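Local structure of carbohydrate-binding protein (Flavonifractor plautii, 6N1B) at residues I82-I88 with N105-P111; V315-L320 with M399-D405. The protein probably removes the acetyl group from the N-acetylgalactosamine of the A blood group antigen, a step in converting A to O type blood. One frame throughout, in Å; residues are numbered along the deposited sequence.

Contact 1 (I82-I88 with N105-P111)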
loop_
_atom_site.group_PDB
_atom_site.type_symbol
_atom_site.label_atom_id
_atom_site.label_comp_id
_atom_site.label_asym_id
_atom_site.label_seq_id
_atom_site.Cartn_x
_atom_site.Cartn_y
_atom_site.Cartn_z
ATOM N N ILE A 82 -1.029 -17.786 -1.836
ATOM C CA ILE A 82 -2.109 -17.927 -2.738
ATOM C C ILE A 82 -3.348 -17.144 -2.453
ATOM O O ILE A 82 -4.196 -16.930 -3.295
ATOM C CB ILE A 82 -2.449 -19.440 -3.033
ATOM C CG1 ILE A 82 -2.840 -19.672 -4.528
ATOM C CG2 ILE A 82 -3.402 -19.922 -1.957
ATOM C CD1 ILE A 82 -3.057 -21.080 -4.979
ATOM N N TYR A 83 -3.460 -16.691 -1.170
ATOM C CA TYR A 83 -4.616 -15.902 -0.685
ATOM C C TYR A 83 -4.409 -14.425 -0.817
ATOM O O TYR A 83 -5.358 -13.658 -0.500
ATOM C CB TYR A 83 -4.924 -16.217 0.779
ATOM C CG TYR A 83 -5.111 -17.707 1.074
ATOM C CD1 TYR A 83 -5.838 -18.544 0.338
ATOM C CD2 TYR A 83 -4.491 -18.265 2.163
ATOM C CE1 TYR A 83 -6.012 -19.913 0.611
ATOM C CE2 TYR A 83 -4.608 -19.593 2.461
ATOM C CZ TYR A 83 -5.330 -20.423 1.664
ATOM O OH TYR A 83 -5.452 -21.768 1.932
ATOM N N GLU A 84 -3.260 -13.998 -1.323
ATOM C CA GLU A 84 -2.812 -12.603 -1.286
ATOM C C GLU A 84 -3.441 -11.759 -2.412
ATOM O O GLU A 84 -2.697 -11.117 -3.177
ATOM C CB GLU A 84 -1.289 -12.600 -1.229
ATOM C CG GLU A 84 -0.656 -11.293 -0.783
ATOM C CD GLU A 84 0.767 -11.365 -0.587
ATOM O OE1 GLU A 84 1.409 -12.444 -0.829
ATOM O OE2 GLU A 84 1.373 -10.341 -0.165
ATOM N N ASN A 85 -4.777 -11.724 -2.431
ATOM C CA ASN A 85 -5.468 -11.241 -3.623
ATOM C C ASN A 85 -6.183 -9.977 -3.345
ATOM O O ASN A 85 -6.960 -9.876 -2.356
ATOM C CB ASN A 85 -6.387 -12.322 -4.129
ATOM C CG ASN A 85 -5.573 -13.621 -4.320
ATOM O OD1 ASN A 85 -5.971 -14.707 -3.733
ATOM N ND2 ASN A 85 -4.530 -13.559 -5.051
ATOM N N PRO A 86 -5.965 -8.937 -4.171
ATOM C CA PRO A 86 -6.620 -7.615 -3.964
ATOM C C PRO A 86 -8.095 -7.713 -3.607
ATOM O O PRO A 86 -8.866 -8.390 -4.282
ATOM C CB PRO A 86 -6.381 -6.893 -5.288
ATOM C CG PRO A 86 -5.087 -7.459 -5.737
ATOM C CD PRO A 86 -5.062 -8.916 -5.283
ATOM N N SER A 87 -8.439 -7.009 -2.531
ATOM C CA SER A 87 -9.742 -6.978 -1.909
ATOM C C SER A 87 -10.083 -5.512 -1.607
ATOM O O SER A 87 -9.188 -4.701 -1.353
ATOM C CB SER A 87 -9.704 -7.836 -0.635
ATOM O OG SER A 87 -9.490 -9.220 -0.948
ATOM N N ILE A 88 -11.403 -5.223 -1.597
ATOM C CA ILE A 88 -11.877 -3.840 -1.395
ATOM C C ILE A 88 -12.816 -3.767 -0.172
ATOM O O ILE A 88 -13.705 -4.658 0.006
ATOM C CB ILE A 88 -12.646 -3.378 -2.637
ATOM C CG1 ILE A 88 -11.728 -3.277 -3.850
ATOM C CG2 ILE A 88 -13.486 -2.102 -2.445
ATOM C CD1 ILE A 88 -10.805 -2.061 -3.822
ATOM N N ASN A 105 -15.329 -10.205 -2.754
ATOM C CA ASN A 105 -13.866 -10.230 -2.606
ATOM C C ASN A 105 -13.364 -11.695 -2.777
ATOM O O ASN A 105 -14.076 -12.644 -2.404
ATOM C CB ASN A 105 -13.478 -9.674 -1.247
ATOM C CG ASN A 105 -13.374 -8.188 -1.286
ATOM O OD1 ASN A 105 -12.834 -7.589 -2.248
ATOM N ND2 ASN A 105 -13.800 -7.506 -0.182
ATOM N N PRO A 106 -12.174 -11.868 -3.280
ATOM C CA PRO A 106 -11.266 -10.793 -3.782
ATOM C C PRO A 106 -11.773 -10.294 -5.163
ATOM O O PRO A 106 -12.436 -11.006 -5.909
ATOM C CB PRO A 106 -9.930 -11.515 -3.847
ATOM C CG PRO A 106 -10.288 -12.907 -4.232
ATOM C CD PRO A 106 -11.602 -13.191 -3.489
ATOM N N ILE A 107 -11.316 -9.094 -5.494
ATOM C CA ILE A 107 -11.648 -8.507 -6.793
ATOM C C ILE A 107 -10.837 -9.094 -7.901
ATOM O O ILE A 107 -11.159 -8.944 -9.072
ATOM C CB ILE A 107 -11.681 -6.968 -6.768
ATOM C CG1 ILE A 107 -10.316 -6.327 -6.465
ATOM C CG2 ILE A 107 -12.765 -6.473 -5.808
ATOM C CD1 ILE A 107 -10.133 -4.926 -7.038
ATOM N N GLU A 108 -9.684 -9.653 -7.592
ATOM C CA GLU A 108 -8.805 -10.374 -8.503
ATOM C C GLU A 108 -8.722 -11.815 -7.998
ATOM O O GLU A 108 -8.484 -11.980 -6.792
ATOM C CB GLU A 108 -7.446 -9.719 -8.571
ATOM C CG GLU A 108 -6.368 -10.509 -9.303
ATOM C CD GLU A 108 -6.639 -10.738 -10.814
ATOM O OE1 GLU A 108 -7.505 -10.038 -11.344
ATOM O OE2 GLU A 108 -5.900 -11.607 -11.359
ATOM N N PRO A 109 -8.980 -12.811 -8.852
ATOM C CA PRO A 109 -9.100 -14.149 -8.288
ATOM C C PRO A 109 -7.847 -14.769 -7.693
ATOM O O PRO A 109 -6.713 -14.444 -8.065
ATOM C CB PRO A 109 -9.604 -15.000 -9.505
ATOM C CG PRO A 109 -9.382 -14.168 -10.675
ATOM C CD PRO A 109 -9.298 -12.739 -10.273
ATOM N N GLN A 110 -8.078 -15.759 -6.839
ATOM C CA GLN A 110 -7.030 -16.610 -6.403
ATOM C C GLN A 110 -6.338 -17.251 -7.605
ATOM O O GLN A 110 -6.989 -17.842 -8.485
ATOM C CB GLN A 110 -7.651 -17.670 -5.457
ATOM C CG GLN A 110 -6.644 -18.607 -4.886
ATOM C CD GLN A 110 -7.188 -19.485 -3.778
ATOM O OE1 GLN A 110 -7.754 -18.944 -2.823
ATOM N NE2 GLN A 110 -7.045 -20.787 -3.931
ATOM N N PRO A 111 -4.997 -17.247 -7.644
ATOM C CA PRO A 111 -4.294 -17.934 -8.734
ATOM C C PRO A 111 -4.566 -19.422 -8.756
ATOM O O PRO A 111 -4.909 -20.066 -7.725
ATOM C CB PRO A 111 -2.806 -17.680 -8.438
ATOM C CG PRO A 111 -2.803 -16.372 -7.730
ATOM C CD PRO A 111 -4.059 -16.463 -6.853
#
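Asn105 lies along Ile88 and uses its side-chain amide much as a neighbouring strand would use its backbone. Starting from the backbone, Asn105 CB passes Ser87 OG at 4.0 Å, and with CG beside the backbone N (chi1 -85°) the amide swings over to Ile88. There Asn105 OD1 takes the Ile88 N-H, with Ile88 N at 2.8 Å and the donor tilted out of the carbonyl plane. Asn105 ND2 gives a hydrogen to Ile88 O at 2.9 Å, almost straight at 172° and lying in the plane of its own amide; it also bonds to Glu99. Both backbone polar atoms of one residue on strand 87-91, an outer strand of its three-stranded antiparallel sheet, are thus answered by one side chain.

The peptide bond before Pro106 is cis, and just beyond it, in the loop leading to strand 116-126, Ile107 N donates to Pro86 O at 2.8 Å, in the carbonyl plane. Ile107 then crosses the Ile88 side chain, Ile107 CG2 reaching Ile88 CG1 at 3.9 Å. Asn85 turns toward the other segment: its CB rests against Glu108 O at 3.4 Å, and its ND2 meets Pro111 CD at the same distance. Gln110, extended beyond CG, runs across Ile82 with its CG against Ile82 O, and its OE1 lies at the edge of the Tyr83 ring, 3.7 Å from Tyr83 CD1. Tyr41 OH hydrogen-bonds both Gln110 OE1 and Asn85 OD1, linking the two amides through a third residue.

Glu108 O has no polar partner although the contact buries it. The chemistry is therefore uneven: strand-like hydrogen bonding holds the Asn105 end, whereas at the Gln110 end no hydrogen bond crosses, carbons rest against carbonyl and amide atoms, and both amide oxygens meet the Tyr41 hydroxyl.

Contact 2 (V315-L320 with M399-D405)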
loop_
_atom_site.group_PDB
_atom_site.type_symbol
_atom_site.label_atom_id
_atom_site.label_comp_id
_atom_site.label_asym_id
_atom_site.label_seq_id
_atom_site.Cartn_x
_atom_site.Cartn_y
_atom_site.Cartn_z
ATOM N N VAL A 315 13.423 12.754 6.288
ATOM C CA VAL A 315 13.177 13.709 7.405
ATOM C C VAL A 315 13.786 13.111 8.702
ATOM O O VAL A 315 13.257 12.133 9.241
ATOM C CB VAL A 315 11.705 13.928 7.606
ATOM C CG1 VAL A 315 11.519 14.902 8.790
ATOM C CG2 VAL A 315 11.050 14.461 6.354
ATOM N N GLY A 316 14.881 13.669 9.157
ATOM C CA GLY A 316 15.540 13.256 10.365
ATOM C C GLY A 316 16.288 11.919 10.233
ATOM O O GLY A 316 16.244 11.320 9.143
ATOM N N THR A 317 16.837 11.420 11.305
ATOM C CA THR A 317 17.454 10.166 11.429
ATOM C C THR A 317 16.552 9.086 12.020
ATOM O O THR A 317 16.819 7.884 12.001
ATOM C CB THR A 317 18.762 10.182 12.232
ATOM O OG1 THR A 317 18.451 10.680 13.533
ATOM C CG2 THR A 317 19.766 11.039 11.581
ATOM N N LYS A 318 15.485 9.576 12.742
ATOM C CA LYS A 318 14.681 8.756 13.563
ATOM C C LYS A 318 13.564 8.054 12.776
ATOM O O LYS A 318 13.005 8.645 11.847
ATOM C CB LYS A 318 14.080 9.600 14.727
ATOM C CG LYS A 318 15.196 10.083 15.660
ATOM C CD LYS A 318 14.757 11.141 16.641
ATOM C CE LYS A 318 13.674 10.670 17.542
ATOM N NZ LYS A 318 13.385 11.843 18.533
ATOM N N PRO A 319 13.133 6.871 13.212
ATOM C CA PRO A 319 11.988 6.194 12.565
ATOM C C PRO A 319 10.697 6.910 12.832
ATOM O O PRO A 319 10.472 7.492 13.893
ATOM C CB PRO A 319 11.971 4.791 13.174
ATOM C CG PRO A 319 12.703 4.981 14.459
ATOM C CD PRO A 319 13.660 6.084 14.296
ATOM N N LEU A 320 9.840 6.891 11.822
ATOM C CA LEU A 320 8.480 7.311 11.968
ATOM C C LEU A 320 7.661 6.284 12.759
ATOM O O LEU A 320 6.722 6.725 13.505
ATOM C CB LEU A 320 7.852 7.487 10.535
ATOM C CG LEU A 320 6.420 7.861 10.401
ATOM C CD1 LEU A 320 6.199 9.268 10.991
ATOM C CD2 LEU A 320 5.949 7.795 8.960
ATOM N N MET A 399 4.773 15.384 14.845
ATOM C CA MET A 399 5.522 14.309 14.207
ATOM C C MET A 399 6.913 14.817 13.771
ATOM O O MET A 399 7.955 14.173 14.058
ATOM C CB MET A 399 4.780 13.788 13.029
ATOM C CG MET A 399 5.546 12.716 12.205
ATOM S SD MET A 399 4.830 12.520 10.534
ATOM C CE MET A 399 5.266 14.052 9.816
ATOM N N MET A 400 6.920 15.934 13.047
ATOM C CA MET A 400 8.205 16.536 12.552
ATOM C C MET A 400 9.137 16.880 13.728
ATOM O O MET A 400 10.339 16.637 13.626
ATOM C CB MET A 400 7.896 17.757 11.751
ATOM C CG MET A 400 7.190 17.480 10.421
ATOM S SD MET A 400 8.143 16.537 9.221
ATOM C CE MET A 400 9.262 17.814 8.653
ATOM N N ARG A 401 8.576 17.357 14.814
ATOM C CA ARG A 401 9.397 17.738 15.984
ATOM C C ARG A 401 10.128 16.474 16.504
ATOM O O ARG A 401 11.357 16.508 16.847
ATOM C CB ARG A 401 8.577 18.379 17.090
ATOM C CG ARG A 401 8.100 19.720 16.702
ATOM C CD ARG A 401 7.191 20.352 17.745
ATOM N NE ARG A 401 6.923 21.688 17.320
ATOM C CZ ARG A 401 6.122 22.509 17.920
ATOM N NH1 ARG A 401 5.466 22.183 19.039
ATOM N NH2 ARG A 401 5.989 23.698 17.468
ATOM N N VAL A 402 9.413 15.355 16.547
ATOM C CA VAL A 402 10.045 14.125 17.015
ATOM C C VAL A 402 11.073 13.657 15.991
ATOM O O VAL A 402 12.222 13.296 16.355
ATOM C CB VAL A 402 9.051 13.014 17.299
ATOM C CG1 VAL A 402 9.684 11.693 17.601
ATOM C CG2 VAL A 402 8.109 13.434 18.433
ATOM N N LEU A 403 10.733 13.601 14.697
ATOM C CA LEU A 403 11.662 13.124 13.720
ATOM C C LEU A 403 12.964 13.890 13.657
ATOM O O LEU A 403 14.057 13.312 13.427
ATOM C CB LEU A 403 10.998 13.116 12.357
ATOM C CG LEU A 403 9.820 12.183 12.128
ATOM C CD1 LEU A 403 9.238 12.380 10.725
ATOM C CD2 LEU A 403 10.235 10.738 12.330
ATOM N N LEU A 404 12.855 15.225 13.808
ATOM C CA LEU A 404 13.982 16.085 13.670
ATOM C C LEU A 404 14.651 16.385 15.013
ATOM O O LEU A 404 15.669 17.116 15.054
ATOM C CB LEU A 404 13.515 17.434 13.088
ATOM C CG LEU A 404 13.034 17.383 11.664
ATOM C CD1 LEU A 404 12.303 18.642 11.264
ATOM C CD2 LEU A 404 14.192 17.074 10.717
ATOM N N ASP A 405 14.142 15.853 16.092
ATOM C CA ASP A 405 14.632 16.216 17.442
ATOM C C ASP A 405 14.691 17.704 17.627
ATOM O O ASP A 405 15.695 18.254 18.094
ATOM C CB ASP A 405 16.000 15.657 17.758
ATOM C CG ASP A 405 16.033 14.949 18.937
ATOM O OD1 ASP A 405 15.748 15.570 19.963
ATOM O OD2 ASP A 405 16.205 13.752 18.745
HETATM O O HOH W 1 16.695 13.453 13.506
#
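Leu403 loses more surface here than any other residue, pushing its two methyls into the bend of 315-320. Leu403 CD1 meets Val315 CG1 at 3.9 Å, while Leu403 CD2 lies against the backbone, 3.5 Å from Lys318 O. Val315 answers with one branch: Val315 CG1, set anti to the backbone N (chi1 179°), reaches Met400 CE at 3.7 Å and also touches Leu404, so that it packs among Met400 and the two leucines about one helical turn further on (i+3, i+4). Leu303, from strand 300-306, backs Val315, Met399 and Leu403.

Lys318 covers the polar end. Its chain bends at chi3 (60°), which carries Lys318 NZ across the end of the helix to Val402 O, 2.9 Å away. Asp405 N reaches the same oxygen from the opposite face of its plane, as part of the Schellman motif that closes the helix. Lys318 NZ also makes a salt bridge to Asp405 OD2, long at 3.4 Å and weak as a hydrogen bond.

Leu403 O is served differently, by a CA-H...O contact from Gly316 CA at 3.4 Å and by a water that donates to it at 2.6 Å while accepting from Thr317 N. Carbonyls at the C-terminal end of the helix thus find donors in the loop, and the lysine charge there probably suits the helix dipole, while Val315, Leu403 and the methionines make an apolar cluster beside it.

The two contacts lie on opposite sides of the chain's centre, their centres 36 Å apart and their nearest atoms about 21 Å apart, in a chain of five antiparallel sheets consistent with a five-bladed beta-propeller. Contact 1 is the one near the sugar site: the side chain of Ile82 is about 7 Å from the bound fucose and that of Asn85 about 10 Å from the terminal galactose. Its Glu84 touches His117 and Cys119 of the glycan pocket. Contact 2 is peripheral, joining the loop after edge strand 313-314 to helix 396-404, which follows a strand of another sheet.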